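Local coordinates for protein amoebiasin-2 (Entamoeba histolytica, PDB 3M86) that inhibits cysteine proteases of the parasite, using three loops as a wedge that blocks the substrate-binding site of the target enzyme, at residues I26-R31 with L104-V109; L30-S35 with L88-P93; F49-D54 with R72-K77. One frame throughout, in Å; residues are numbered along the deposited sequence.

Strand 25-32 is the first of the contacting elements in the chain, and two contacts start from it. Interaction 1 joins its 26-31 part to 104-109 and closes the widest loop. Interaction 2 starts at the end of the same strand, shares Leu30 and Arg31, and closes a shorter loop at 88-93. Interaction 3 pairs 49-54 with 72-77 in a hairpin nested inside both loops. Interactions 1 and 2 tie the two sheets together: strand 25-32 lies in one, and strands 82-91 and 102-110 are neighbours in the other. Interaction 3 builds the first sheet, where 70-78 lies beside 25-32. Leu30 O accepts a probable hydrogen bond from Arg72 N.

Interaction 1. Residues I26-R31 with L104-V109; sequences IKIQLR and LTYSVV
Ile26 and Val108 meet tip to tip at one end of this contact between facing sheets. Ile26 CD1 lies 3.7 Å from Val108 CG1 and almost as close to Val108 CG2, so one methyl meets both branches of the valine. At the other end Leu30 and Leu104 also reach toward each other. Leu30 CD2 stands 3.7 Å from Leu104 CD1, and Leu30 CD1 is 4.0 Å from the same Leu104 CD1.

The middle is looser. Tyr106 CG is anti to its carbonyl carbon (chi1 -51°), and the ring lies between the two strands. Ile28 CG2 approaches it obliquely, 4.3 Å from Tyr106 CE2. Leu30 and Tyr106 run past each other in opposite directions, with Leu30 CD2 4.0 Å from Tyr106 OH. That hydroxyl is hydrogen-bonded to Thr10 O, so its polar end is satisfied within a buried, mainly apolar layer. No hydrogen bond links the two segments. Their axes are 11.5 Å apart and nearly antiparallel at 171°, and side chains alone bridge the gap.

All six touching residues are buried. Alternate residues take no part and are more exposed. Lys27, Gln29 and Arg31 belong to the outer side of their strand, and Thr105, Ser107 and Val109 to that of theirs. Gln29 NE2 is hydrogen-bonded to Glu73 OE2 in the next strand of its own sheet. Ile86 of strand 82-91 touches both Ile28 and Val108 and adds to the apolar layer.

Alternating inward apolar and outward residues on two facing strands are the pattern of a beta sandwich. This interior joins the two sheets of the immunoglobulin-like fold of the chagasin-family (I42) inhibitors.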
ATOM      1  N   ILE A  26      -8.338   0.860  -4.522  1.00  8.16           N
ATOM      2  CA  ILE A  26      -7.606   0.215  -3.435  1.00  8.22           C
ATOM      3  C   ILE A  26      -6.841   1.280  -2.680  1.00 11.28           C
ATOM      4  O   ILE A  26      -6.182   2.120  -3.289  1.00 10.99           O
ATOM      5  CB  ILE A  26      -6.618  -0.814  -3.975  1.00 11.85           C
ATOM      6  CG1 ILE A  26      -7.375  -1.971  -4.623  1.00 17.75           C
ATOM      7  CG2 ILE A  26      -5.704  -1.349  -2.849  1.00 13.46           C
ATOM      8  CD1 ILE A  26      -6.509  -2.851  -5.467  1.00 23.41           C
ATOM      9  N   LYS A  27      -6.963   1.261  -1.356  1.00  9.19           N
ATOM     10  CA  LYS A  27      -6.189   2.170  -0.504  1.00  7.60           C
ATOM     11  C   LYS A  27      -5.364   1.343   0.455  1.00  9.14           C
ATOM     12  O   LYS A  27      -5.903   0.722   1.361  1.00 11.18           O
ATOM     13  CB  LYS A  27      -7.089   3.137   0.285  1.00 12.52           C
ATOM     14  CG  LYS A  27      -7.737   4.268  -0.516  1.00 17.42           C
ATOM     15  CD  LYS A  27      -8.306   5.340   0.432  1.00 19.52           C
ATOM     16  CE  LYS A  27      -9.080   6.410  -0.325  1.00 30.09           C
ATOM     17  NZ  LYS A  27      -9.728   7.401   0.586  1.00 31.99           N
ATOM     18  N   ILE A  28      -4.051   1.339   0.240  1.00  8.11           N
ATOM     19  CA  ILE A  28      -3.118   0.629   1.100  1.00  6.80           C
ATOM     20  C   ILE A  28      -2.659   1.632   2.145  1.00  9.28           C
ATOM     21  O   ILE A  28      -2.094   2.673   1.804  1.00 11.39           O
ATOM     22  CB  ILE A  28      -1.931   0.124   0.286  1.00  9.02           C
ATOM     23  CG1 ILE A  28      -2.436  -0.859  -0.785  1.00 11.40           C
ATOM     24  CG2 ILE A  28      -0.880  -0.535   1.201  1.00 11.67           C
ATOM     25  CD1 ILE A  28      -1.434  -1.141  -1.884  1.00 13.83           C
ATOM     26  N   GLN A  29      -2.916   1.321   3.409  1.00  7.35           N
ATOM     27  CA  GLN A  29      -2.636   2.239   4.508  1.00  8.84           C
ATOM     28  C   GLN A  29      -1.719   1.531   5.495  1.00  8.29           C
ATOM     29  O   GLN A  29      -2.125   0.554   6.129  1.00 11.70           O
ATOM     30  CB  GLN A  29      -3.939   2.657   5.193  1.00  9.76           C
ATOM     31  CG  GLN A  29      -4.820   3.522   4.286  1.00 14.82           C
ATOM     32  CD  GLN A  29      -6.044   4.079   5.002  1.00 21.10           C
ATOM     33  OE1 GLN A  29      -6.424   3.604   6.072  1.00 26.68           O
ATOM     34  NE2 GLN A  29      -6.667   5.090   4.405  1.00 26.41           N
ATOM     35  N   LEU A  30      -0.482   2.011   5.576  1.00  7.68           N
ATOM     36  CA  LEU A  30       0.566   1.332   6.337  1.00  7.24           C
ATOM     37  C   LEU A  30       1.220   2.314   7.284  1.00  9.68           C
ATOM     38  O   LEU A  30       1.273   3.507   7.012  1.00 13.59           O
ATOM     39  CB  LEU A  30       1.635   0.787   5.379  1.00  6.89           C
ATOM     40  CG  LEU A  30       1.098  -0.102   4.252  1.00  8.37           C
ATOM     41  CD1 LEU A  30       2.231  -0.455   3.293  1.00 12.54           C
ATOM     42  CD2 LEU A  30       0.452  -1.364   4.826  1.00  9.90           C
ATOM     43  N   ARG A  31       1.745   1.819   8.397  1.00  6.77           N
ATOM     44  CA  ARG A  31       2.527   2.690   9.263  1.00  7.23           C
ATOM     45  C   ARG A  31       3.985   2.686   8.812  1.00  8.78           C
ATOM     46  O   ARG A  31       4.500   1.707   8.270  1.00  9.99           O
ATOM     47  CB  ARG A  31       2.421   2.298  10.745  1.00 10.96           C
ATOM     48  CG  ARG A  31       1.009   2.418  11.356  1.00 19.00           C
ATOM     49  CD  ARG A  31       0.244   3.654  10.898  1.00 30.51           C
ATOM     50  NE  ARG A  31      -1.003   3.851  11.646  1.00 28.41           N
ATOM     51  CZ  ARG A  31      -2.223   3.546  11.202  1.00 33.44           C
ATOM     52  NH1 ARG A  31      -2.405   3.019   9.994  1.00 33.29           N
ATOM     53  NH2 ARG A  31      -3.275   3.780  11.974  1.00 37.39           N
ATOM     54  N   LEU A 104       4.974  -7.353   2.202  1.00 13.71           N
ATOM     55  CA  LEU A 104       3.541  -7.602   2.122  1.00 13.19           C
ATOM     56  C   LEU A 104       3.202  -8.015   0.697  1.00 16.38           C
ATOM     57  O   LEU A 104       3.801  -7.518  -0.256  1.00 17.93           O
ATOM     58  CB  LEU A 104       2.750  -6.352   2.492  1.00 15.66           C
ATOM     59  CG  LEU A 104       2.995  -5.754   3.881  1.00 13.61           C
ATOM     60  CD1 LEU A 104       2.350  -4.368   3.975  1.00 15.61           C
ATOM     61  CD2 LEU A 104       2.487  -6.677   4.990  1.00 18.04           C
ATOM     62  N   THR A 105       2.254  -8.934   0.561  1.00 13.47           N
ATOM     63  CA  THR A 105       1.805  -9.377  -0.750  1.00 16.60           C
ATOM     64  C   THR A 105       0.285  -9.384  -0.769  1.00 17.09           C
ATOM     65  O   THR A 105      -0.352  -9.881   0.159  1.00 17.75           O
ATOM     66  CB  THR A 105       2.320 -10.797  -1.074  1.00 20.31           C
ATOM     67  OG1 THR A 105       3.754 -10.821  -0.989  1.00 23.14           O
ATOM     68  CG2 THR A 105       1.897 -11.206  -2.473  1.00 25.42           C
ATOM     69  N   TYR A 106      -0.301  -8.813  -1.815  1.00 14.54           N
ATOM     70  CA  TYR A 106      -1.741  -8.874  -1.991  1.00 11.02           C
ATOM     71  C   TYR A 106      -2.077  -9.363  -3.406  1.00 14.44           C
ATOM     72  O   TYR A 106      -1.423  -8.990  -4.370  1.00 16.60           O
ATOM     73  CB  TYR A 106      -2.387  -7.503  -1.810  1.00 10.61           C
ATOM     74  CG  TYR A 106      -2.024  -6.733  -0.563  1.00 11.32           C
ATOM     75  CD1 TYR A 106      -2.403  -7.180   0.697  1.00 12.11           C
ATOM     76  CD2 TYR A 106      -1.356  -5.522  -0.659  1.00 12.60           C
ATOM     77  CE1 TYR A 106      -2.090  -6.449   1.840  1.00 11.89           C
ATOM     78  CE2 TYR A 106      -1.037  -4.791   0.477  1.00 16.38           C
ATOM     79  CZ  TYR A 106      -1.413  -5.252   1.710  1.00 18.05           C
ATOM     80  OH  TYR A 106      -1.114  -4.516   2.826  1.00 14.31           O
ATOM     81  N   SER A 107      -3.105 -10.191  -3.519  1.00 13.52           N
ATOM     82  CA  SER A 107      -3.604 -10.624  -4.811  1.00 14.65           C
ATOM     83  C   SER A 107      -4.905  -9.882  -5.068  1.00 16.11           C
ATOM     84  O   SER A 107      -5.804  -9.889  -4.232  1.00 17.63           O
ATOM     85  CB  SER A 107      -3.860 -12.129  -4.799  1.00 18.35           C
ATOM     86  OG  SER A 107      -2.663 -12.832  -4.533  1.00 25.49           O
ATOM     87  N   VAL A 108      -5.004  -9.219  -6.212  1.00 14.39           N
ATOM     88  CA  VAL A 108      -6.193  -8.443  -6.504  1.00 12.44           C
ATOM     89  C   VAL A 108      -6.782  -8.854  -7.845  1.00 17.61           C
ATOM     90  O   VAL A 108      -6.115  -8.781  -8.875  1.00 19.63           O
ATOM     91  CB  VAL A 108      -5.916  -6.934  -6.499  1.00 13.66           C
ATOM     92  CG1 VAL A 108      -7.196  -6.171  -6.883  1.00 16.82           C
ATOM     93  CG2 VAL A 108      -5.383  -6.489  -5.131  1.00 15.77           C
ATOM     94  N   VAL A 109      -8.022  -9.324  -7.816  1.00 11.44           N
ATOM     95  CA  VAL A 109      -8.744  -9.679  -9.022  1.00 12.86           C
ATOM     96  C   VAL A 109      -9.705  -8.552  -9.349  1.00 17.95           C
ATOM     97  O   VAL A 109     -10.577  -8.218  -8.548  1.00 17.36           O
ATOM     98  CB  VAL A 109      -9.553 -10.976  -8.827  1.00 18.10           C
ATOM     99  CG1 VAL A 109     -10.295 -11.342 -10.110  1.00 25.87           C
ATOM    100  CG2 VAL A 109      -8.641 -12.111  -8.380  1.00 20.70           C
TER

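Interaction 2. Residues L30-S35 with L88-P93; sequences LRTNPS and LGYSRP
Asn33 and Tyr90 make the one hydrogen bond between these segments. Asn33 N donates to Tyr90 OH over 3.1 Å, with an N-H...O angle of 147°. Tyr90 CG is anti to its backbone N (chi1 -170°), and the ring extends toward the start of the BC loop. Within that loop Ser35 OG donates to Asn33 OD1 at 2.7 Å. Ser35 N adds a weak bond to the same oxygen.

Van der Waals contact follows along the tyrosine. Thr32 OG1 lies in the ring plane, at its edge, 3.4 Å from Tyr90 CE1. The two side chains cross obliquely. Asn33 CB is 3.8 Å from Tyr90 OH.

The apolar pair lies at the inner end. Leu30 CD1 is 4.1 Å from Leu88 CG and equally far from Leu88 CD1.

The BC loop is part of the protease-blocking wedge, and Pro93 begins the FG loop, another part. The contact thus ties the start of the BC loop, at Asn33, to Tyr90 on the strand that leads into the FG loop. The rings of Tyr38 and Trp40 meet Tyr90. Strand 25-32 faces strand 82-91 of the other sheet here, and Trp40 of strand 39-43 also touches Leu30, Thr32 and Leu88.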
ATOM      1  N   LEU A  30      -0.482   2.011   5.576  1.00  7.68           N
ATOM      2  CA  LEU A  30       0.566   1.332   6.337  1.00  7.24           C
ATOM      3  C   LEU A  30       1.220   2.314   7.284  1.00  9.68           C
ATOM      4  O   LEU A  30       1.273   3.507   7.012  1.00 13.59           O
ATOM      5  CB  LEU A  30       1.635   0.787   5.379  1.00  6.89           C
ATOM      6  CG  LEU A  30       1.098  -0.102   4.252  1.00  8.37           C
ATOM      7  CD1 LEU A  30       2.231  -0.455   3.293  1.00 12.54           C
ATOM      8  CD2 LEU A  30       0.452  -1.364   4.826  1.00  9.90           C
ATOM      9  N   ARG A  31       1.745   1.819   8.397  1.00  6.77           N
ATOM     10  CA  ARG A  31       2.527   2.690   9.263  1.00  7.23           C
ATOM     11  C   ARG A  31       3.985   2.686   8.812  1.00  8.78           C
ATOM     12  O   ARG A  31       4.500   1.707   8.270  1.00  9.99           O
ATOM     13  CB  ARG A  31       2.421   2.298  10.745  1.00 10.96           C
ATOM     14  CG  ARG A  31       1.009   2.418  11.356  1.00 19.00           C
ATOM     15  CD  ARG A  31       0.244   3.654  10.898  1.00 30.51           C
ATOM     16  NE  ARG A  31      -1.003   3.851  11.646  1.00 28.41           N
ATOM     17  CZ  ARG A  31      -2.223   3.546  11.202  1.00 33.44           C
ATOM     18  NH1 ARG A  31      -2.405   3.019   9.994  1.00 33.29           N
ATOM     19  NH2 ARG A  31      -3.275   3.780  11.974  1.00 37.39           N
ATOM     20  N   THR A  32       4.655   3.793   9.064  1.00  9.28           N
ATOM     21  CA  THR A  32       6.021   3.966   8.600  1.00  8.74           C
ATOM     22  C   THR A  32       6.749   4.935   9.521  1.00 12.43           C
ATOM     23  O   THR A  32       6.114   5.711  10.233  1.00 12.97           O
ATOM     24  CB  THR A  32       6.038   4.441   7.117  1.00  9.09           C
ATOM     25  OG1 THR A  32       7.389   4.545   6.662  1.00 12.74           O
ATOM     26  CG2 THR A  32       5.357   5.802   6.975  1.00 13.06           C
ATOM     27  N   ASN A  33       8.078   4.856   9.551  1.00 10.63           N
ATOM     28  CA  ASN A  33       8.885   5.741  10.403  1.00 10.00           C
ATOM     29  C   ASN A  33      10.004   6.359   9.603  1.00 12.18           C
ATOM     30  O   ASN A  33      11.118   5.849   9.586  1.00 15.03           O
ATOM     31  CB  ASN A  33       9.477   4.948  11.563  1.00 14.55           C
ATOM     32  CG  ASN A  33      10.322   5.798  12.478  1.00 24.33           C
ATOM     33  OD1 ASN A  33      10.337   7.023  12.369  1.00 23.62           O
ATOM     34  ND2 ASN A  33      11.039   5.147  13.397  1.00 26.18           N
ATOM     35  N   PRO A  34       9.706   7.477   8.931  1.00 15.46           N
ATOM     36  CA  PRO A  34      10.645   8.100   7.992  1.00 18.74           C
ATOM     37  C   PRO A  34      11.939   8.542   8.657  1.00 23.62           C
ATOM     38  O   PRO A  34      12.957   8.658   7.978  1.00 25.12           O
ATOM     39  CB  PRO A  34       9.885   9.340   7.496  1.00 27.48           C
ATOM     40  CG  PRO A  34       8.477   9.114   7.819  1.00 27.16           C
ATOM     41  CD  PRO A  34       8.421   8.193   9.003  1.00 18.42           C
ATOM     42  N   SER A  35      11.897   8.789   9.960  1.00 15.58           N
ATOM     43  CA  SER A  35      13.079   9.278  10.680  1.00 23.29           C
ATOM     44  C   SER A  35      14.216   8.250  10.694  1.00 30.25           C
ATOM     45  O   SER A  35      15.356   8.571  11.050  1.00 34.14           O
ATOM     46  CB  SER A  35      12.700   9.686  12.109  1.00 20.71           C
ATOM     47  OG  SER A  35      12.498   8.566  12.954  1.00 28.85           O
ATOM     48  N   LEU A  88       4.771  -5.161  -1.478  1.00 13.50           N
ATOM     49  CA  LEU A  88       5.390  -4.020  -0.792  1.00 13.77           C
ATOM     50  C   LEU A  88       6.571  -4.518   0.028  1.00 16.42           C
ATOM     51  O   LEU A  88       6.517  -5.600   0.610  1.00 18.72           O
ATOM     52  CB  LEU A  88       4.411  -3.366   0.184  1.00 14.18           C
ATOM     53  CG  LEU A  88       3.104  -2.612  -0.117  1.00 24.06           C
ATOM     54  CD1 LEU A  88       3.326  -1.188  -0.627  1.00 21.12           C
ATOM     55  CD2 LEU A  88       2.148  -3.398  -0.987  1.00 20.55           C
ATOM     56  N   GLY A  89       7.627  -3.720   0.091  1.00 13.68           N
ATOM     57  CA  GLY A  89       8.746  -4.026   0.963  1.00 14.34           C
ATOM     58  C   GLY A  89       9.100  -2.796   1.767  1.00 16.60           C
ATOM     59  O   GLY A  89       9.094  -1.691   1.240  1.00 15.16           O
ATOM     60  N   TYR A  90       9.385  -2.982   3.052  1.00 12.08           N
ATOM     61  CA  TYR A  90       9.810  -1.873   3.890  1.00 11.85           C
ATOM     62  C   TYR A  90      11.315  -1.958   3.998  1.00 15.31           C
ATOM     63  O   TYR A  90      11.845  -2.873   4.626  1.00 17.87           O
ATOM     64  CB  TYR A  90       9.182  -2.026   5.262  1.00 12.47           C
ATOM     65  CG  TYR A  90       9.309  -0.847   6.201  1.00 11.44           C
ATOM     66  CD1 TYR A  90       8.655   0.356   5.952  1.00 11.90           C
ATOM     67  CD2 TYR A  90      10.046  -0.964   7.371  1.00 12.30           C
ATOM     68  CE1 TYR A  90       8.758   1.423   6.842  1.00 10.06           C
ATOM     69  CE2 TYR A  90      10.140   0.087   8.262  1.00 12.10           C
ATOM     70  CZ  TYR A  90       9.487   1.265   8.002  1.00 14.25           C
ATOM     71  OH  TYR A  90       9.607   2.293   8.908  1.00 14.96           O
ATOM     72  N   SER A  91      12.010  -1.013   3.374  1.00 13.71           N
ATOM     73  CA  SER A  91      13.467  -1.077   3.297  1.00 17.04           C
ATOM     74  C   SER A  91      14.130   0.292   3.244  1.00 25.15           C
ATOM     75  O   SER A  91      13.456   1.314   3.136  1.00 20.22           O
ATOM     76  CB  SER A  91      13.882  -1.862   2.059  1.00 30.68           C
ATOM     77  OG  SER A  91      13.671  -1.078   0.902  1.00 31.30           O
ATOM     78  N   ARG A  92      15.461   0.298   3.310  1.00 23.45           N
ATOM     79  CA  ARG A  92      16.251   1.519   3.145  1.00 30.90           C
ATOM     80  C   ARG A  92      16.799   1.591   1.727  1.00 32.61           C
ATOM     81  O   ARG A  92      17.488   0.680   1.282  1.00 35.88           O
ATOM     82  CB  ARG A  92      17.424   1.556   4.122  1.00 33.98           C
ATOM     83  CG  ARG A  92      17.058   1.917   5.536  1.00 32.88           C
ATOM     84  CD  ARG A  92      18.296   2.232   6.335  1.00 31.39           C
ATOM     85  NE  ARG A  92      17.964   2.697   7.673  1.00 31.51           N
ATOM     86  CZ  ARG A  92      18.374   2.115   8.792  1.00 29.98           C
ATOM     87  NH1 ARG A  92      19.150   1.040   8.739  1.00 34.96           N
ATOM     88  NH2 ARG A  92      18.009   2.612   9.966  1.00 32.05           N
ATOM     89  N   PRO A  93      16.516   2.696   1.030  1.00 38.94           N
ATOM     90  CA  PRO A  93      16.811   2.891  -0.395  1.00 50.79           C
ATOM     91  C   PRO A  93      18.241   2.531  -0.781  1.00 59.54           C
ATOM     92  O   PRO A  93      18.441   1.681  -1.649  1.00 65.50           O
ATOM     93  CB  PRO A  93      16.581   4.393  -0.600  1.00 49.97           C
ATOM     94  CG  PRO A  93      16.626   4.986   0.767  1.00 51.26           C
ATOM     95  CD  PRO A  93      16.065   3.941   1.668  1.00 50.21           C
TER

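Interaction 3. Residues F49-D54 with R72-K77; sequences FSLSQD and REIQLK
Asp54 CG is anti to its backbone N (chi1 -168°), and Arg72 bends at chi2 (74°), which places its CD; their charged ends meet in a side-on salt bridge. Arg72 NE donates to Asp54 OD2 at 2.8 Å, nearly straight at 174°. Arg72 NH2 reaches Asp54 OD1 at 2.9 Å. Each oxygen uses its syn lone pair, and the carboxylate and guanidinium planes are nearly coplanar. Ile74 CD1 lies over one face of the guanidinium.

The backbones pair antiparallel. Ser50 and Lys77 exchange two hydrogen bonds. Ser52 and Gln53 both face Gln75, a classic beta bulge. Gln75 O takes Ser52 N at 2.9 Å and weak bonds from Ser52 OG and Gln53 N. Gln75 N donates to Gln53 O.

Within strand 70-78, Gln75 NE2 donates to Glu73 OE1 at 2.8 Å from above the carboxylate plane; Glu73 OE2 is hydrogen-bonded to Gln29 NE2 of the adjacent strand. On the inner face Phe49 crosses Leu76 at about a right angle, with Phe49 CD1 3.7 Å from Leu76 CB. Leu51 CD2 is 3.5 Å from Ile74 CG2.

Strand 49-58 is one of the two edge strands of its sheet, and 70-78 pairs on its other side with 25-32. Phe49 and Leu76 touch Ile86 of strand 82-91 in the facing sheet.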
ATOM      1  N   PHE A  49      -2.897  -1.017 -13.043  1.00 11.87           N
ATOM      2  CA  PHE A  49      -3.279   0.015 -12.084  1.00 12.99           C
ATOM      3  C   PHE A  49      -2.644   1.359 -12.372  1.00 14.77           C
ATOM      4  O   PHE A  49      -1.499   1.443 -12.834  1.00 17.08           O
ATOM      5  CB  PHE A  49      -2.812  -0.339 -10.669  1.00 13.38           C
ATOM      6  CG  PHE A  49      -3.608  -1.409 -10.001  1.00 14.49           C
ATOM      7  CD1 PHE A  49      -4.892  -1.158  -9.570  1.00 13.99           C
ATOM      8  CD2 PHE A  49      -3.052  -2.661  -9.767  1.00 21.67           C
ATOM      9  CE1 PHE A  49      -5.631  -2.146  -8.942  1.00 16.72           C
ATOM     10  CE2 PHE A  49      -3.784  -3.650  -9.146  1.00 19.29           C
ATOM     11  CZ  PHE A  49      -5.072  -3.391  -8.737  1.00 16.06           C
ATOM     12  N   SER A  50      -3.387   2.416 -12.063  0.53 13.71           N
ATOM     13  CA  SER A  50      -2.848   3.770 -12.022  0.53 15.08           C
ATOM     14  C   SER A  50      -2.690   4.229 -10.571  0.53 16.39           C
ATOM     15  O   SER A  50      -3.532   3.934  -9.728  0.53 15.52           O
ATOM     16  CB  SER A  50      -3.780   4.725 -12.767  0.53 20.24           C
ATOM     17  OG  SER A  50      -3.318   6.059 -12.684  0.53 26.37           O
ATOM     18  N   LEU A  51      -1.607   4.949 -10.283  1.00 14.92           N
ATOM     19  CA  LEU A  51      -1.393   5.515  -8.949  1.00 18.52           C
ATOM     20  C   LEU A  51      -2.243   6.769  -8.873  1.00 28.01           C
ATOM     21  O   LEU A  51      -1.935   7.776  -9.507  1.00 38.01           O
ATOM     22  CB  LEU A  51       0.081   5.880  -8.774  1.00 24.07           C
ATOM     23  CG  LEU A  51       0.604   6.349  -7.408  1.00 35.18           C
ATOM     24  CD1 LEU A  51       0.135   7.760  -7.072  1.00 44.21           C
ATOM     25  CD2 LEU A  51       0.227   5.366  -6.306  1.00 23.85           C
ATOM     26  N   SER A  52      -3.324   6.709  -8.115  1.00 13.88           N
ATOM     27  CA  SER A  52      -4.240   7.828  -8.040  1.00 13.74           C
ATOM     28  C   SER A  52      -3.748   8.832  -6.995  1.00 16.46           C
ATOM     29  O   SER A  52      -3.895  10.038  -7.154  1.00 17.97           O
ATOM     30  CB  SER A  52      -5.667   7.357  -7.737  1.00 23.00           C
ATOM     31  OG  SER A  52      -5.701   6.470  -6.642  1.00 39.93           O
ATOM     32  N   GLN A  53      -3.141   8.328  -5.933  1.00 12.98           N
ATOM     33  CA  GLN A  53      -2.623   9.214  -4.899  1.00 10.32           C
ATOM     34  C   GLN A  53      -1.606   8.459  -4.044  1.00  9.83           C
ATOM     35  O   GLN A  53      -1.759   7.263  -3.788  1.00 11.03           O
ATOM     36  CB  GLN A  53      -3.771   9.774  -4.044  1.00 13.43           C
ATOM     37  CG  GLN A  53      -3.328  10.794  -2.999  1.00 12.31           C
ATOM     38  CD  GLN A  53      -4.488  11.441  -2.263  1.00 17.11           C
ATOM     39  OE1 GLN A  53      -5.563  11.636  -2.827  1.00 24.42           O
ATOM     40  NE2 GLN A  53      -4.269  11.780  -0.998  1.00 24.27           N
ATOM     41  N   ASP A  54      -0.546   9.148  -3.647  1.00  8.36           N
ATOM     42  CA  ASP A  54       0.426   8.585  -2.731  1.00  9.91           C
ATOM     43  C   ASP A  54       0.722   9.668  -1.701  1.00 10.23           C
ATOM     44  O   ASP A  54       1.043  10.811  -2.053  1.00  9.64           O
ATOM     45  CB  ASP A  54       1.698   8.199  -3.491  1.00 10.49           C
ATOM     46  CG  ASP A  54       2.632   7.352  -2.661  1.00 20.91           C
ATOM     47  OD1 ASP A  54       3.672   6.905  -3.206  1.00 21.50           O
ATOM     48  OD2 ASP A  54       2.315   7.130  -1.471  1.00 15.83           O
ATOM     49  N   ARG A  72       1.602   5.865   5.641  1.00  8.85           N
ATOM     50  CA  ARG A  72       1.770   5.847   4.186  1.00  9.08           C
ATOM     51  C   ARG A  72       0.480   5.365   3.565  1.00  8.59           C
ATOM     52  O   ARG A  72      -0.049   4.334   3.955  1.00  9.77           O
ATOM     53  CB  ARG A  72       2.900   4.898   3.804  1.00  8.06           C
ATOM     54  CG  ARG A  72       3.108   4.751   2.302  1.00  8.50           C
ATOM     55  CD  ARG A  72       3.774   5.973   1.701  1.00  7.93           C
ATOM     56  NE  ARG A  72       4.040   5.825   0.260  1.00 11.35           N
ATOM     57  CZ  ARG A  72       5.085   5.178  -0.255  1.00 18.72           C
ATOM     58  NH1 ARG A  72       5.987   4.606   0.545  1.00 14.41           N
ATOM     59  NH2 ARG A  72       5.232   5.100  -1.579  1.00 16.87           N
ATOM     60  N   GLU A  73      -0.049   6.112   2.609  1.00  8.81           N
ATOM     61  CA  GLU A  73      -1.282   5.690   1.985  1.00  8.85           C
ATOM     62  C   GLU A  73      -1.095   5.741   0.486  1.00  9.56           C
ATOM     63  O   GLU A  73      -0.762   6.786  -0.071  1.00 11.11           O
ATOM     64  CB  GLU A  73      -2.448   6.584   2.387  1.00 11.76           C
ATOM     65  CG  GLU A  73      -3.707   6.154   1.666  1.00 21.11           C
ATOM     66  CD  GLU A  73      -4.825   7.153   1.780  1.00 30.22           C
ATOM     67  OE1 GLU A  73      -4.773   8.188   1.079  1.00 32.85           O
ATOM     68  OE2 GLU A  73      -5.759   6.896   2.565  1.00 37.36           O
ATOM     69  N   ILE A  74      -1.293   4.597  -0.155  1.00  8.28           N
ATOM     70  CA  ILE A  74      -1.123   4.491  -1.596  1.00  7.88           C
ATOM     71  C   ILE A  74      -2.468   4.091  -2.170  1.00  8.04           C
ATOM     72  O   ILE A  74      -3.033   3.073  -1.778  1.00 10.45           O
ATOM     73  CB  ILE A  74      -0.093   3.412  -1.967  1.00 11.05           C
ATOM     74  CG1 ILE A  74       1.277   3.769  -1.377  1.00 13.79           C
ATOM     75  CG2 ILE A  74       0.001   3.281  -3.478  1.00 11.36           C
ATOM     76  CD1 ILE A  74       2.239   2.599  -1.296  1.00 18.32           C
ATOM     77  N   GLN A  75      -2.997   4.905  -3.074  1.00  9.81           N
ATOM     78  CA  GLN A  75      -4.287   4.592  -3.673  1.00  9.26           C
ATOM     79  C   GLN A  75      -4.103   4.172  -5.119  1.00 11.35           C
ATOM     80  O   GLN A  75      -3.432   4.870  -5.892  1.00 14.53           O
ATOM     81  CB  GLN A  75      -5.218   5.794  -3.606  1.00 13.04           C
ATOM     82  CG  GLN A  75      -5.439   6.325  -2.208  1.00 14.85           C
ATOM     83  CD  GLN A  75      -6.430   7.472  -2.211  1.00 21.17           C
ATOM     84  OE1 GLN A  75      -7.296   7.553  -3.086  1.00 30.84           O
ATOM     85  NE2 GLN A  75      -6.305   8.366  -1.249  1.00 17.13           N
ATOM     86  N   LEU A  76      -4.698   3.035  -5.485  1.00  7.63           N
ATOM     87  CA  LEU A  76      -4.566   2.504  -6.840  1.00  8.58           C
ATOM     88  C   LEU A  76      -5.922   2.364  -7.508  1.00  8.92           C
ATOM     89  O   LEU A  76      -6.879   1.870  -6.903  1.00 11.47           O
ATOM     90  CB  LEU A  76      -3.926   1.116  -6.820  1.00 10.93           C
ATOM     91  CG  LEU A  76      -2.531   1.036  -6.205  1.00 10.56           C
ATOM     92  CD1 LEU A  76      -2.105  -0.422  -6.082  1.00 13.84           C
ATOM     93  CD2 LEU A  76      -1.570   1.827  -7.075  1.00 18.09           C
ATOM     94  N   LYS A  77      -5.995   2.791  -8.755  1.00  7.99           N
ATOM     95  CA  LYS A  77      -7.249   2.695  -9.485  1.00  8.78           C
ATOM     96  C   LYS A  77      -7.042   1.757 -10.658  1.00  9.39           C
ATOM     97  O   LYS A  77      -6.099   1.916 -11.411  1.00  9.24           O
ATOM     98  CB  LYS A  77      -7.654   4.075 -10.000  1.00 12.45           C
ATOM     99  CG  LYS A  77      -8.994   4.079 -10.733  1.00 18.59           C
ATOM    100  CD  LYS A  77      -9.393   5.492 -11.136  1.00 34.46           C
ATOM    101  CE  LYS A  77     -10.719   5.497 -11.882  1.00 45.05           C
ATOM    102  NZ  LYS A  77     -11.144   6.879 -12.242  1.00 54.69           N
TER
HETATM  103  O   HOH W   1      -8.166  10.730  -0.764  1.00 42.69           O